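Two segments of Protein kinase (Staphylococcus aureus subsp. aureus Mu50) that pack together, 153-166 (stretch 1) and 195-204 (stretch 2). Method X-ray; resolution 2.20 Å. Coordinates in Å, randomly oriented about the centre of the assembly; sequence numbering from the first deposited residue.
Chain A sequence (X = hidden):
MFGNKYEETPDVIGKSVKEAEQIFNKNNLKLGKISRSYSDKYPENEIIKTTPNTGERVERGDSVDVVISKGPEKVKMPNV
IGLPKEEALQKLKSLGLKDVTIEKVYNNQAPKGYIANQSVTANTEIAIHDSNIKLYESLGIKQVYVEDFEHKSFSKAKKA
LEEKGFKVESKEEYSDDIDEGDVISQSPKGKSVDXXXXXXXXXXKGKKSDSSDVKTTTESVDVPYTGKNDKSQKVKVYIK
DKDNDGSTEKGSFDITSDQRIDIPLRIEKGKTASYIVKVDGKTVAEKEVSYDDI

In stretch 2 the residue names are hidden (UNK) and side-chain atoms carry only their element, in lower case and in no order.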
# COMPACT_ATOMS: atom_id res chain seq x y z
N SER A 153 31.61 -10.63 3.33
CA SER A 153 31.54 -9.70 4.45
C SER A 153 30.12 -9.16 4.65
O SER A 153 29.49 -8.67 3.70
CB SER A 153 32.50 -8.53 4.26
OG SER A 153 32.05 -7.40 4.97
N PHE A 154 29.63 -9.25 5.88
CA PHE A 154 28.32 -8.70 6.17
C PHE A 154 28.24 -7.18 5.95
O PHE A 154 27.22 -6.67 5.48
CB PHE A 154 27.85 -9.08 7.57
CG PHE A 154 26.55 -8.43 7.97
CD1 PHE A 154 25.37 -8.73 7.29
CD2 PHE A 154 26.51 -7.52 9.02
CE1 PHE A 154 24.17 -8.14 7.66
CE2 PHE A 154 25.30 -6.92 9.39
CZ PHE A 154 24.13 -7.23 8.71
N SER A 155 29.32 -6.47 6.29
CA SER A 155 29.38 -5.01 6.15
C SER A 155 29.10 -4.57 4.73
O SER A 155 28.30 -3.66 4.50
CB SER A 155 30.74 -4.47 6.58
OG SER A 155 30.80 -4.38 7.98
N LYS A 156 29.79 -5.22 3.81
CA LYS A 156 29.60 -5.03 2.38
C LYS A 156 28.20 -5.48 1.96
O LYS A 156 27.57 -4.83 1.11
CB LYS A 156 30.67 -5.81 1.59
CG LYS A 156 32.10 -5.61 2.13
CD LYS A 156 33.19 -5.86 1.08
CE LYS A 156 33.29 -7.34 0.67
NZ LYS A 156 34.61 -7.66 0.01
N ALA A 157 27.71 -6.57 2.55
CA ALA A 157 26.35 -7.05 2.26
C ALA A 157 25.32 -6.01 2.68
O ALA A 157 24.51 -5.57 1.85
CB ALA A 157 26.06 -8.39 2.94
N LYS A 158 25.37 -5.60 3.95
CA LYS A 158 24.45 -4.62 4.48
C LYS A 158 24.46 -3.40 3.58
O LYS A 158 23.42 -3.01 3.08
CB LYS A 158 24.83 -4.23 5.91
CG LYS A 158 23.77 -3.41 6.64
CD LYS A 158 24.34 -2.77 7.88
CE LYS A 158 23.39 -2.88 9.08
NZ LYS A 158 22.01 -2.30 8.90
N LYS A 159 25.64 -2.84 3.33
CA LYS A 159 25.73 -1.62 2.55
C LYS A 159 25.22 -1.76 1.11
O LYS A 159 24.48 -0.90 0.64
CB LYS A 159 27.15 -1.03 2.60
CG LYS A 159 27.32 0.05 3.69
CD LYS A 159 28.82 0.30 4.01
CE LYS A 159 29.02 1.48 4.97
NZ LYS A 159 28.78 2.79 4.29
N ALA A 160 25.60 -2.83 0.41
CA ALA A 160 25.16 -3.04 -0.97
C ALA A 160 23.65 -3.18 -1.06
O ALA A 160 23.03 -2.67 -1.99
CB ALA A 160 25.83 -4.25 -1.59
N LEU A 161 23.05 -3.87 -0.09
CA LEU A 161 21.61 -4.14 -0.13
C LEU A 161 20.79 -2.95 0.37
O LEU A 161 19.70 -2.69 -0.14
CB LEU A 161 21.23 -5.45 0.58
CG LEU A 161 21.83 -6.76 0.05
CD1 LEU A 161 21.63 -7.87 1.06
CD2 LEU A 161 21.23 -7.19 -1.28
N GLU A 162 21.35 -2.22 1.33
CA GLU A 162 20.78 -0.95 1.77
C GLU A 162 20.62 0.01 0.58
O GLU A 162 19.59 0.69 0.48
CB GLU A 162 21.64 -0.24 2.84
CG GLU A 162 22.02 -0.99 4.14
CD GLU A 162 20.88 -1.20 5.10
OE1 GLU A 162 19.79 -1.58 4.65
OE2 GLU A 162 21.08 -1.01 6.32
N GLU A 163 21.63 0.07 -0.28
CA GLU A 163 21.66 0.97 -1.44
C GLU A 163 20.73 0.52 -2.56
O GLU A 163 20.59 1.22 -3.56
CB GLU A 163 23.08 1.12 -2.02
CG GLU A 163 24.21 1.37 -1.03
CD GLU A 163 24.77 2.78 -1.09
OE1 GLU A 163 23.98 3.76 -1.01
OE2 GLU A 163 26.02 2.91 -1.21
N LYS A 164 20.16 -0.68 -2.43
CA LYS A 164 19.15 -1.16 -3.38
C LYS A 164 17.77 -1.08 -2.74
O LYS A 164 16.78 -1.55 -3.32
CB LYS A 164 19.46 -2.59 -3.85
CG LYS A 164 20.75 -2.73 -4.67
CD LYS A 164 20.50 -3.17 -6.12
CE LYS A 164 19.80 -2.10 -6.99
NZ LYS A 164 19.37 -2.62 -8.36
N GLY A 165 17.70 -0.50 -1.55
CA GLY A 165 16.43 -0.25 -0.88
C GLY A 165 15.93 -1.30 0.09
O GLY A 165 14.86 -1.13 0.68
N PHE A 166 16.70 -2.37 0.27
CA PHE A 166 16.32 -3.46 1.17
C PHE A 166 16.47 -3.07 2.62
O PHE A 166 17.34 -2.27 2.97
CB PHE A 166 17.11 -4.75 0.88
CG PHE A 166 16.83 -5.35 -0.48
CD1 PHE A 166 15.57 -5.82 -0.80
CD2 PHE A 166 17.83 -5.43 -1.44
CE1 PHE A 166 15.29 -6.34 -2.08
CE2 PHE A 166 17.58 -5.96 -2.71
CZ PHE A 166 16.31 -6.42 -3.02
N UNK A 195 11.03 -4.91 -4.19
CA UNK A 195 11.76 -3.74 -3.68
C UNK A 195 11.41 -3.46 -2.22
O UNK A 195 10.24 -3.49 -1.84
o UNK A 195 10.50 -0.01 -5.46
c UNK A 195 12.04 -1.19 -4.12
o UNK A 195 12.64 0.60 -5.53
c UNK A 195 11.44 -2.52 -4.55
c UNK A 195 11.70 -0.12 -5.10
N UNK A 196 12.43 -3.22 -1.40
CA UNK A 196 12.19 -2.82 -0.01
C UNK A 196 11.98 -3.97 0.96
O UNK A 196 11.72 -3.76 2.14
N UNK A 197 12.08 -5.19 0.45
CA UNK A 197 11.91 -6.39 1.24
C UNK A 197 12.97 -6.47 2.33
O UNK A 197 14.02 -5.82 2.24
c UNK A 197 12.03 -7.64 0.34
o UNK A 197 10.95 -7.74 -0.55
N UNK A 198 12.71 -7.29 3.35
CA UNK A 198 13.68 -7.53 4.43
C UNK A 198 14.56 -8.73 4.09
O UNK A 198 14.04 -9.82 3.86
c UNK A 198 14.00 -8.02 6.91
c UNK A 198 12.97 -7.82 5.75
o UNK A 198 12.08 -6.73 6.06
N UNK A 199 15.87 -8.52 4.06
CA UNK A 199 16.86 -9.61 3.91
C UNK A 199 17.45 -9.97 5.28
O UNK A 199 17.93 -9.08 5.99
c UNK A 199 18.77 -10.47 2.47
c UNK A 199 17.99 -9.23 2.91
c UNK A 199 16.29 -9.20 0.90
c UNK A 199 17.41 -8.46 1.69
N UNK A 200 17.38 -11.26 5.63
CA UNK A 200 17.83 -11.76 6.95
C UNK A 200 19.18 -12.49 6.87
O UNK A 200 19.39 -13.35 6.02
o UNK A 200 15.53 -12.03 7.68
c UNK A 200 16.78 -12.68 7.57
N UNK A 201 20.08 -12.13 7.78
CA UNK A 201 21.46 -12.61 7.78
C UNK A 201 21.82 -13.29 9.08
O UNK A 201 21.45 -12.83 10.16
c UNK A 201 23.42 -11.48 5.30
c UNK A 201 23.52 -11.02 4.00
c UNK A 201 22.66 -9.99 3.56
c UNK A 201 21.68 -9.90 5.75
c UNK A 201 22.42 -11.43 7.59
c UNK A 201 21.76 -9.43 4.43
c UNK A 201 22.51 -10.93 6.19
N UNK A 202 22.54 -14.41 8.98
CA UNK A 202 23.21 -14.97 10.15
C UNK A 202 24.69 -14.73 9.93
O UNK A 202 25.25 -15.13 8.90
c UNK A 202 22.85 -16.45 10.39
c UNK A 202 23.65 -17.01 11.59
c UNK A 202 21.34 -16.59 10.62
N UNK A 203 25.29 -14.05 10.91
CA UNK A 203 26.62 -13.47 10.80
C UNK A 203 27.58 -14.08 11.82
O UNK A 203 27.19 -14.42 12.96
c UNK A 203 25.58 -11.33 9.92
c UNK A 203 27.94 -11.29 10.78
c UNK A 203 26.56 -11.92 10.94
N UNK A 204 28.83 -14.25 11.40
CA UNK A 204 29.84 -14.88 12.24
C UNK A 204 30.46 -13.88 13.22
O UNK A 204 30.93 -12.80 12.83
c UNK A 204 30.93 -15.52 11.36
o UNK A 204 31.90 -16.19 12.15
O HOH W 1 14.96 -3.24 -2.64

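Position 195 carries three side-chain carbons in a row, the last bearing two oxygens. They come no nearer than 4.8 Å to stretch 1, and the CA-to-CB bond points away from it. That is a carboxylate on a two-carbon stem, so the residue is glutamate, E195. Its chi1 and chi2 are both t.

Position 196 has no side-chain atoms. Its CA lies 3.2 Å from G165 O in a nearly straight CA-H...O contact. Water 1 accepts from N of 196 at 2.8 Å and donates to K164 O at 2.6 Å, bridging the two backbones. The phi/psi of 86/2 would jam a CB against the preceding carbonyl oxygen, which calls for glycine. It is G196.

Position 197 has one carbon and then one oxygen. Its side-chain carbon is 4.1 Å from F166 CD1. Its carbonyl O sits at the edge of the F166 ring, 3.4 Å from CD1 of F166. This is serine, S197.

Position 198 has one carbon carrying an oxygen and a carbon. Its CA-to-CB bond points away and it makes no contact with stretch 1. This fits threonine, T198.

Position 199 has four carbons, forked at the first, with one arm two carbons long. Its CA-to-CB bond points toward stretch 1, and its carbons touch F166 and L161. This is isoleucine, I199. I199 CG1 is 3.8 Å from F166 CB, and I199 CD1 lies over the F166 ring face, 4.3 Å from the ring centroid. I199 CG2 is 4.1 Å from L161 CD1.

Position 200 has one carbon and one oxygen. Its CA-to-CB bond points away. It is serine, S200.

Position 201 has one carbon and a ring of six carbons, with no oxygen. The ring touches L161, A157 and F154. It is phenylalanine, F201. F201 CZ lies 3.4 Å from L161 CD1 and 3.8 Å from A157 CB. The edge of F154 meets the F201 face, with F154 CE1 3.6 Å from F201 CG.

Position 202 has three carbons, forked at the first. Its CA-to-CB bond points away. It is valine, V202.

Position 203 has the same three-carbon fork, but its CA-to-CB bond points toward stretch 1. One branch lies over the F154 ring face. It is valine, V203. V203 CG2 is 3.6 Å from F154 CG.

Position 204 has one carbon and one oxygen, out of reach of stretch 1. It is serine, S204.

The contact is mostly apolar, with a backbone and water contact at the G196 end. Strand alternation turns I199, F201 and V203 toward the helix, where F154, A157 and L161 meet them; F166 extends the packing beyond the helix. The helix and strand axes run at 155°, nearly antiparallel. By nearest CA atoms, F154 lies opposite V203 and F166 opposite G196. No direct hydrogen bond crosses between the stretches.

Stretch 2, residues 195-204: EGSTISFVVS
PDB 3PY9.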